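Phenylalanine/tyrosine ammonia-lyase (Rhodosporidium toruloides, PDB 1Y2M) catalyses the non-oxidative deamination of L-phenylalanine and L-tyrosine to trans-cinnamate and p-coumarate, working as a homotetramer built as a dimer of dimers. Local coordinates at residues 270-275 / 413-418; 435-440 / 473-478; 575-580 / 606-611. One frame throughout, in Å; residues are numbered along the deposited sequence.

In the fold
Contacts 1 and 2 both use helix 416-443, contact 1 at its start and contact 2 toward its end, with centres about 34 Å apart and no atoms touching. Both are buried and both reach the second subunit. Contact 1 joins two loop-to-helix turns beside the probable cinnamate site by van der Waals contact, while Thr272 OG1 bonds to Glu389 outside it. Contact 2 is mostly apolar packing of two helices in the core, with an aromatic ring against alanines and a threonine. The centre of contact 3 lies about 49 Å from that of the chain, on the opposite side from contact 1. There valines pack beside a threonine-to-threonine hydrogen bond, and a partly exposed lysine lies at the margin.

Contact 1 of 3, residues 270-275 / 413-418; sequences NGTAVS and FQAAAV
The methyl CG2 of Thr272 points into the 413-418 turn, lying 3.5 Å from Phe413 O and 3.6 Å from Ala415 CB. The threonine torsion divides its two branches: OG1 sits between the backbone N and the carbonyl carbon (chi1 71°), and CG2 lies beside the N, where it faces the other segment. OG1 is hydrogen-bonded to Glu389 of helix 368-391, which helps fix the rotation of the side chain. One turn along both chains, Val418 takes over from Ala415: its CG1 comes to 3.6 Å from the backbone Ser275 O and 4.0 Å from Ser275 CB. Alanine and valine thus present methyl groups to the N-cap Thr272 and the first turn of helix 273-303. At the other end Phe413 CB rests 3.8 Å from Gly271 N, and the CA atoms of Gly271 and Phe413 are 4.3 Å apart. At the phi of 143° of Gly271 a CB would jam against Asn270 O, which by itself calls for glycine. The Phe413 ring extends past Gly271 toward the amide of Asn270, with CD2 4.3 Å from Asn270 ND2. Beyond the two segments the ring meets that of Tyr363 of the second subunit, their planes about 40° apart, and also packs on Arg366 of that subunit. Gly271 makes backbone hydrogen bonds to Ser212 and Asp214, and the Asn270 side chain touches Ser212. The Ala211-Ser212-Gly213 triplet forms the 5-imidazolinone in the mature enzyme but is modelled here with Ser212 unmodified. Asn270, with Asn397 beside it, probably binds cinnamate, as does Arg366 of the second subunit. The arrangement is that of the PAL/histidase active site, where residues of different subunits meet round the site of that electrophilic group.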
loop_
_atom_site.group_PDB
_atom_site.type_symbol
_atom_site.label_atom_id
_atom_site.label_comp_id
_atom_site.label_asym_id
_atom_site.label_seq_id
_atom_site.Cartn_x
_atom_site.Cartn_y
_atom_site.Cartn_z
ATOM N N ASN B 270 19.585 7.461 -23.398
ATOM C CA ASN B 270 19.334 6.100 -22.873
ATOM C C ASN B 270 20.227 5.908 -21.686
ATOM O O ASN B 270 21.447 6.093 -21.786
ATOM C CB ASN B 270 19.743 4.975 -23.874
ATOM C CG ASN B 270 18.697 4.659 -24.893
ATOM O OD1 ASN B 270 17.659 5.298 -24.965
ATOM N ND2 ASN B 270 18.966 3.642 -25.699
ATOM N N GLY B 271 19.665 5.460 -20.571
ATOM C CA GLY B 271 20.487 5.201 -19.400
ATOM C C GLY B 271 19.826 5.553 -18.111
ATOM O O GLY B 271 18.684 6.000 -18.053
ATOM N N THR B 272 20.559 5.332 -17.032
ATOM C CA THR B 272 19.987 5.328 -15.712
ATOM C C THR B 272 20.581 6.449 -14.831
ATOM O O THR B 272 20.377 6.471 -13.624
ATOM C CB THR B 272 20.190 3.980 -15.008
ATOM O OG1 THR B 272 21.576 3.826 -14.652
ATOM C CG2 THR B 272 19.746 2.838 -15.874
ATOM N N ALA B 273 21.284 7.401 -15.433
ATOM C CA ALA B 273 22.035 8.372 -14.628
ATOM C C ALA B 273 21.223 9.238 -13.694
ATOM O O ALA B 273 21.706 9.664 -12.657
ATOM C CB ALA B 273 22.920 9.227 -15.502
ATOM N N VAL B 274 19.983 9.578 -14.063
ATOM C CA VAL B 274 19.220 10.503 -13.246
ATOM C C VAL B 274 18.708 9.775 -12.004
ATOM O O VAL B 274 18.884 10.239 -10.881
ATOM C CB VAL B 274 18.090 11.108 -14.051
ATOM C CG1 VAL B 274 17.256 12.038 -13.172
ATOM C CG2 VAL B 274 18.642 11.832 -15.315
ATOM N N SER B 275 18.102 8.612 -12.196
ATOM C CA SER B 275 17.675 7.825 -11.033
ATOM C C SER B 275 18.855 7.383 -10.179
ATOM O O SER B 275 18.779 7.423 -8.944
ATOM C CB SER B 275 16.852 6.620 -11.474
ATOM O OG SER B 275 17.571 5.894 -12.444
ATOM N N PHE B 413 19.603 0.030 -19.772
ATOM C CA PHE B 413 18.897 1.207 -19.331
ATOM C C PHE B 413 17.727 0.899 -18.367
ATOM O O PHE B 413 17.084 1.818 -17.894
ATOM C CB PHE B 413 18.370 1.919 -20.567
ATOM C CG PHE B 413 17.669 0.982 -21.532
ATOM C CD1 PHE B 413 16.429 0.411 -21.244
ATOM C CD2 PHE B 413 18.284 0.585 -22.688
ATOM C CE1 PHE B 413 15.806 -0.451 -22.104
ATOM C CE2 PHE B 413 17.665 -0.282 -23.542
ATOM C CZ PHE B 413 16.433 -0.807 -23.253
ATOM N N GLN B 414 17.424 -0.398 -18.143
ATOM C CA GLN B 414 16.321 -0.781 -17.284
ATOM C C GLN B 414 16.800 -0.662 -15.841
ATOM O O GLN B 414 17.480 -1.575 -15.331
ATOM C CB GLN B 414 15.888 -2.204 -17.633
ATOM C CG GLN B 414 14.740 -2.771 -16.848
ATOM C CD GLN B 414 13.436 -2.076 -17.184
ATOM O OE1 GLN B 414 13.108 -1.048 -16.603
ATOM N NE2 GLN B 414 12.677 -2.663 -18.104
ATOM N N ALA B 415 16.355 0.384 -15.189
ATOM C CA ALA B 415 16.978 0.811 -13.906
ATOM C C ALA B 415 16.399 0.042 -12.700
ATOM O O ALA B 415 16.213 0.654 -11.637
ATOM C CB ALA B 415 16.883 2.307 -13.676
ATOM N N ALA B 416 16.110 -1.255 -12.856
ATOM C CA ALA B 416 15.534 -2.069 -11.772
ATOM C C ALA B 416 16.499 -2.184 -10.605
ATOM O O ALA B 416 16.100 -2.120 -9.447
ATOM C CB ALA B 416 15.105 -3.404 -12.273
ATOM N N ALA B 417 17.786 -2.211 -10.880
ATOM C CA ALA B 417 18.766 -2.294 -9.768
ATOM C C ALA B 417 18.610 -1.043 -8.902
ATOM O O ALA B 417 18.606 -1.154 -7.664
ATOM C CB ALA B 417 20.140 -2.372 -10.311
ATOM N N VAL B 418 18.381 0.116 -9.532
ATOM C CA VAL B 418 18.258 1.388 -8.783
ATOM C C VAL B 418 16.937 1.403 -8.028
ATOM O O VAL B 418 16.891 1.787 -6.846
ATOM C CB VAL B 418 18.326 2.639 -9.687
ATOM C CG1 VAL B 418 18.142 3.888 -8.863
ATOM C CG2 VAL B 418 19.618 2.659 -10.487
#

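Contact 2 of 3, residues 435-440 / 473-478; sequences LNFTQL and AAAAYT
The Phe437 side chain crosses that of Thr478 at about a right angle, and its ring reaches on to the backbone of Ala474 and Ala475. Its CG stands anti to the backbone N (chi1 164°), which puts CG, the root of the ring, on the side of helix 468-484. The packing is tight here: Phe437 CB is 3.2 Å from Thr478 OG1, and Phe437 CE1 is 3.5 Å from Ala475 CA. Ala474 CB meets the ring at its edge, in plane, 3.8 Å from Phe437 CD1. The small alanine side chains let the aromatic ring come down to the main chain. Thr478 OG1 donates to Ala474 O over 2.8 Å, and the backbone Thr478 N reaches the same oxygen from the opposite face of its plane; two donors thus share Ala474 O, and the hydroxyl's bond to it fixes the rotation of the Thr478 side chain beside Phe437. An alanine in place of Phe437 would probably open a gap beside Ala474 and Ala475, since the ring atoms that cover their backbone would be gone. The looser part is one turn along, where Leu440 adds only its CD2, 3.7 Å from Ala474 CB. Neither part opens to solvent. Gln493 of the third subunit packs on Phe437 and Ala495 of that subunit on Ala475, while Leu440 also touches Cys530 of helix 506-560. Away from the partner helix, Asn436 is hydrogen-bonded to Ser293 and Gln439 to Thr297, tying helix 416-443 to helix 273-303. The two short axes approach to 9.8 Å and run antiparallel at 163°. Antiparallel helices packed side by side in this way are characteristic of the long helical bundle in the core of the PAL/histidase fold, where neighbouring subunits join the same packing.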
loop_
_atom_site.group_PDB
_atom_site.type_symbol
_atom_site.label_atom_id
_atom_site.label_comp_id
_atom_site.label_asym_id
_atom_site.label_seq_id
_atom_site.Cartn_x
_atom_site.Cartn_y
_atom_site.Cartn_z
ATOM N N LEU B 435 10.937 2.859 15.208
ATOM C CA LEU B 435 11.768 2.646 16.393
ATOM C C LEU B 435 11.974 3.894 17.220
ATOM O O LEU B 435 11.689 3.936 18.429
ATOM C CB LEU B 435 13.142 2.115 15.973
ATOM C CG LEU B 435 14.022 1.707 17.178
ATOM C CD1 LEU B 435 13.331 0.519 17.975
ATOM C CD2 LEU B 435 15.402 1.340 16.747
ATOM N N ASN B 436 12.493 4.924 16.579
ATOM C CA ASN B 436 12.800 6.127 17.330
ATOM C C ASN B 436 11.500 6.775 17.826
ATOM O O ASN B 436 11.474 7.354 18.903
ATOM C CB ASN B 436 13.663 7.096 16.498
ATOM C CG ASN B 436 15.044 6.505 16.217
ATOM O OD1 ASN B 436 15.344 6.176 15.108
ATOM N ND2 ASN B 436 15.870 6.335 17.261
ATOM N N PHE B 437 10.416 6.709 17.070
ATOM C CA PHE B 437 9.143 7.260 17.603
ATOM C C PHE B 437 8.810 6.510 18.919
ATOM O O PHE B 437 8.403 7.100 19.912
ATOM C CB PHE B 437 8.012 6.996 16.627
ATOM C CG PHE B 437 6.650 7.174 17.223
ATOM C CD1 PHE B 437 6.200 8.415 17.620
ATOM C CD2 PHE B 437 5.852 6.090 17.422
ATOM C CE1 PHE B 437 4.958 8.575 18.201
ATOM C CE2 PHE B 437 4.608 6.223 18.029
ATOM C CZ PHE B 437 4.166 7.481 18.406
ATOM N N THR B 438 8.883 5.188 18.898
ATOM C CA THR B 438 8.495 4.410 20.087
ATOM C C THR B 438 9.409 4.681 21.258
ATOM O O THR B 438 8.956 4.755 22.435
ATOM C CB THR B 438 8.424 2.873 19.890
ATOM O OG1 THR B 438 9.709 2.315 19.552
ATOM C CG2 THR B 438 7.433 2.538 18.794
ATOM N N GLN B 439 10.683 4.910 20.967
ATOM C CA GLN B 439 11.635 5.342 22.064
ATOM C C GLN B 439 11.231 6.691 22.644
ATOM O O GLN B 439 11.200 6.869 23.880
ATOM C CB GLN B 439 13.076 5.450 21.545
ATOM C CG GLN B 439 13.690 4.146 21.135
ATOM C CD GLN B 439 15.005 4.314 20.419
ATOM O OE1 GLN B 439 15.396 5.450 20.105
ATOM N NE2 GLN B 439 15.697 3.191 20.129
ATOM N N LEU B 440 10.985 7.649 21.763
ATOM C CA LEU B 440 10.684 9.012 22.162
ATOM C C LEU B 440 9.349 9.032 22.916
ATOM O O LEU B 440 9.261 9.619 23.969
ATOM C CB LEU B 440 10.587 9.895 20.937
ATOM C CG LEU B 440 10.097 11.332 21.206
ATOM C CD1 LEU B 440 11.038 12.035 22.135
ATOM C CD2 LEU B 440 10.049 12.131 19.909
ATOM N N ALA B 473 3.761 15.552 17.101
ATOM C CA ALA B 473 4.489 15.659 15.842
ATOM C C ALA B 473 5.201 14.371 15.450
ATOM O O ALA B 473 5.177 13.991 14.290
ATOM C CB ALA B 473 5.462 16.849 15.880
ATOM N N ALA B 474 5.854 13.705 16.415
ATOM C CA ALA B 474 6.588 12.507 16.152
ATOM C C ALA B 474 5.622 11.462 15.593
ATOM O O ALA B 474 5.937 10.705 14.647
ATOM C CB ALA B 474 7.252 12.015 17.427
ATOM N N ALA B 475 4.433 11.387 16.172
ATOM C CA ALA B 475 3.417 10.435 15.687
ATOM C C ALA B 475 3.119 10.763 14.210
ATOM O O ALA B 475 3.022 9.891 13.348
ATOM C CB ALA B 475 2.156 10.523 16.502
ATOM N N ALA B 476 2.894 12.032 13.944
ATOM C CA ALA B 476 2.503 12.462 12.594
ATOM C C ALA B 476 3.589 12.067 11.573
ATOM O O ALA B 476 3.327 11.638 10.440
ATOM C CB ALA B 476 2.306 13.957 12.581
ATOM N N TYR B 477 4.853 12.298 11.938
ATOM C CA TYR B 477 5.944 12.009 10.996
ATOM C C TYR B 477 5.991 10.512 10.749
ATOM O O TYR B 477 6.211 10.064 9.615
ATOM C CB TYR B 477 7.267 12.518 11.547
ATOM C CG TYR B 477 7.335 13.978 11.877
ATOM C CD1 TYR B 477 6.668 14.962 11.143
ATOM C CD2 TYR B 477 8.107 14.402 12.986
ATOM C CE1 TYR B 477 6.783 16.340 11.497
ATOM C CE2 TYR B 477 8.228 15.803 13.349
ATOM C CZ TYR B 477 7.535 16.753 12.607
ATOM O OH TYR B 477 7.659 18.087 12.949
ATOM N N THR B 478 5.796 9.733 11.814
ATOM C CA THR B 478 5.858 8.297 11.720
ATOM C C THR B 478 4.727 7.790 10.811
ATOM O O THR B 478 4.943 6.935 9.931
ATOM C CB THR B 478 5.826 7.676 13.126
ATOM O OG1 THR B 478 6.929 8.197 13.864
ATOM C CG2 THR B 478 5.915 6.207 13.096
#

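Contact 3 of 3, residues 575-580 / 606-611; sequences EKVNKT and GTVVEV
Thr580 and Thr607 meet through their hydroxyls: the OG1 atoms are 2.8 Å apart and hydrogen-bonded, the two side chains sliding past each other in opposite directions. Beside this polar link, Thr607 CG2 lies 3.8 Å from Lys576 CB. The threonine torsion separates the two roles, with CG2 anti to the backbone N and OG1 anti to the carbonyl carbon (chi1 -64°), which turns OG1 to Thr580 and CG2 to Lys576, one turn earlier in helix 570-587. Next come the valines. Val577 CG2 touches Val608 CG2 at 4.2 Å, the side chains crossing obliquely, and Val611 CG2 packs 3.7 Å from Lys576 CD. The lysine thus offers its aliphatic chain to the contact, while its amine leads away; Lys576 NZ stays 6.5 Å from Glu610 OE2, too far for a salt bridge, though the opposite charges may still attract weakly. In the second shell, Lys576 O lies 3.0 Å from Thr580 OG1 and is another possible acceptor for that hydroxyl, one turn back in the same helix. Lys576 O also accepts the backbone hydrogen bond from Thr580 N. The short axes run antiparallel at 155°, 9.6 Å apart at closest approach. Helices 570-587 and 593-611 follow each other directly in the chain and form an antiparallel helical hairpin. Val608 carries the packing on to Phe560 of helix 506-560 and to Val622 and Trp625 of helix 619-646, while Val609 and Glu610 pack on Val609 and Asn623 of the fourth subunit.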
loop_
_atom_site.group_PDB
_atom_site.type_symbol
_atom_site.label_atom_id
_atom_site.label_comp_id
_atom_site.label_asym_id
_atom_site.label_seq_id
_atom_site.Cartn_x
_atom_site.Cartn_y
_atom_site.Cartn_z
ATOM N N GLU B 575 16.881 3.033 55.415
ATOM C CA GLU B 575 16.737 2.200 54.230
ATOM C C GLU B 575 15.301 2.261 53.729
ATOM O O GLU B 575 15.081 2.404 52.545
ATOM C CB GLU B 575 17.106 0.731 54.502
ATOM C CG GLU B 575 16.813 -0.201 53.307
ATOM C CD GLU B 575 16.776 -1.690 53.684
ATOM O OE1 GLU B 575 15.890 -2.096 54.491
ATOM O OE2 GLU B 575 17.613 -2.456 53.136
ATOM N N LYS B 576 14.333 2.087 54.638
ATOM C CA LYS B 576 12.938 1.912 54.235
ATOM C C LYS B 576 12.313 3.241 53.834
ATOM O O LYS B 576 11.507 3.306 52.884
ATOM C CB LYS B 576 12.150 1.210 55.340
ATOM C CG LYS B 576 12.502 -0.284 55.483
ATOM C CD LYS B 576 11.531 -0.984 56.445
ATOM C CE LYS B 576 11.903 -2.418 56.738
ATOM N NZ LYS B 576 12.124 -3.175 55.500
ATOM N N VAL B 577 12.704 4.323 54.488
ATOM C CA VAL B 577 12.249 5.676 54.089
ATOM C C VAL B 577 12.757 5.994 52.687
ATOM O O VAL B 577 11.989 6.438 51.850
ATOM C CB VAL B 577 12.626 6.775 55.115
ATOM C CG1 VAL B 577 12.555 8.174 54.525
ATOM C CG2 VAL B 577 11.700 6.695 56.310
ATOM N N ASN B 578 14.024 5.728 52.413
ATOM C CA ASN B 578 14.563 5.924 51.069
ATOM C C ASN B 578 13.822 5.107 50.030
ATOM O O ASN B 578 13.515 5.595 48.931
ATOM C CB ASN B 578 16.069 5.571 51.043
ATOM C CG ASN B 578 16.974 6.622 51.720
ATOM O OD1 ASN B 578 16.633 7.785 51.844
ATOM N ND2 ASN B 578 18.153 6.186 52.134
ATOM N N LYS B 579 13.461 3.873 50.352
ATOM C CA LYS B 579 12.817 3.053 49.371
ATOM C C LYS B 579 11.403 3.560 49.117
ATOM O O LYS B 579 10.935 3.557 47.984
ATOM C CB LYS B 579 12.746 1.615 49.811
ATOM C CG LYS B 579 14.088 0.896 49.857
ATOM C CD LYS B 579 14.018 -0.646 50.004
ATOM C CE LYS B 579 12.662 -1.205 50.402
ATOM N NZ LYS B 579 11.752 -1.377 49.220
ATOM N N THR B 580 10.740 3.995 50.183
ATOM C CA THR B 580 9.371 4.480 50.014
ATOM C C THR B 580 9.370 5.768 49.181
ATOM O O THR B 580 8.535 5.946 48.265
ATOM C CB THR B 580 8.742 4.735 51.369
ATOM O OG1 THR B 580 8.586 3.491 52.079
ATOM C CG2 THR B 580 7.379 5.485 51.241
ATOM N N GLY B 606 4.028 7.058 56.950
ATOM C CA GLY B 606 3.478 5.709 57.182
ATOM C C GLY B 606 4.578 4.697 57.454
ATOM O O GLY B 606 4.442 3.882 58.349
ATOM N N THR B 607 5.703 4.838 56.747
ATOM C CA THR B 607 6.852 3.938 56.960
ATOM C C THR B 607 7.424 4.206 58.356
ATOM O O THR B 607 7.764 3.274 59.131
ATOM C CB THR B 607 7.892 4.138 55.845
ATOM O OG1 THR B 607 7.318 3.747 54.574
ATOM C CG2 THR B 607 9.139 3.312 56.157
ATOM N N VAL B 608 7.507 5.478 58.738
ATOM C CA VAL B 608 7.961 5.809 60.084
ATOM C C VAL B 608 7.087 5.173 61.175
ATOM O O VAL B 608 7.590 4.618 62.151
ATOM C CB VAL B 608 8.072 7.327 60.318
ATOM C CG1 VAL B 608 8.444 7.665 61.771
ATOM C CG2 VAL B 608 9.065 7.947 59.321
ATOM N N VAL B 609 5.752 5.245 60.992
ATOM C CA VAL B 609 4.817 4.665 61.935
ATOM C C VAL B 609 5.126 3.162 62.180
ATOM O O VAL B 609 5.081 2.699 63.321
ATOM C CB VAL B 609 3.352 4.835 61.466
ATOM C CG1 VAL B 609 2.405 3.966 62.274
ATOM C CG2 VAL B 609 2.921 6.310 61.572
ATOM N N GLU B 610 5.386 2.419 61.090
ATOM C CA GLU B 610 5.717 1.013 61.171
ATOM C C GLU B 610 7.081 0.799 61.825
ATOM O O GLU B 610 7.209 0.095 62.820
ATOM C CB GLU B 610 5.730 0.369 59.794
ATOM C CG GLU B 610 6.068 -1.097 59.796
ATOM C CD GLU B 610 5.799 -1.780 58.451
ATOM O OE1 GLU B 610 5.151 -1.169 57.559
ATOM O OE2 GLU B 610 6.231 -2.943 58.297
ATOM N N VAL B 611 8.100 1.418 61.241
ATOM C CA VAL B 611 9.482 1.114 61.655
ATOM C C VAL B 611 9.748 1.546 63.101
ATOM O O VAL B 611 10.431 0.849 63.881
ATOM C CB VAL B 611 10.494 1.738 60.685
ATOM C CG1 VAL B 611 11.893 1.543 61.223
ATOM C CG2 VAL B 611 10.348 1.107 59.311
#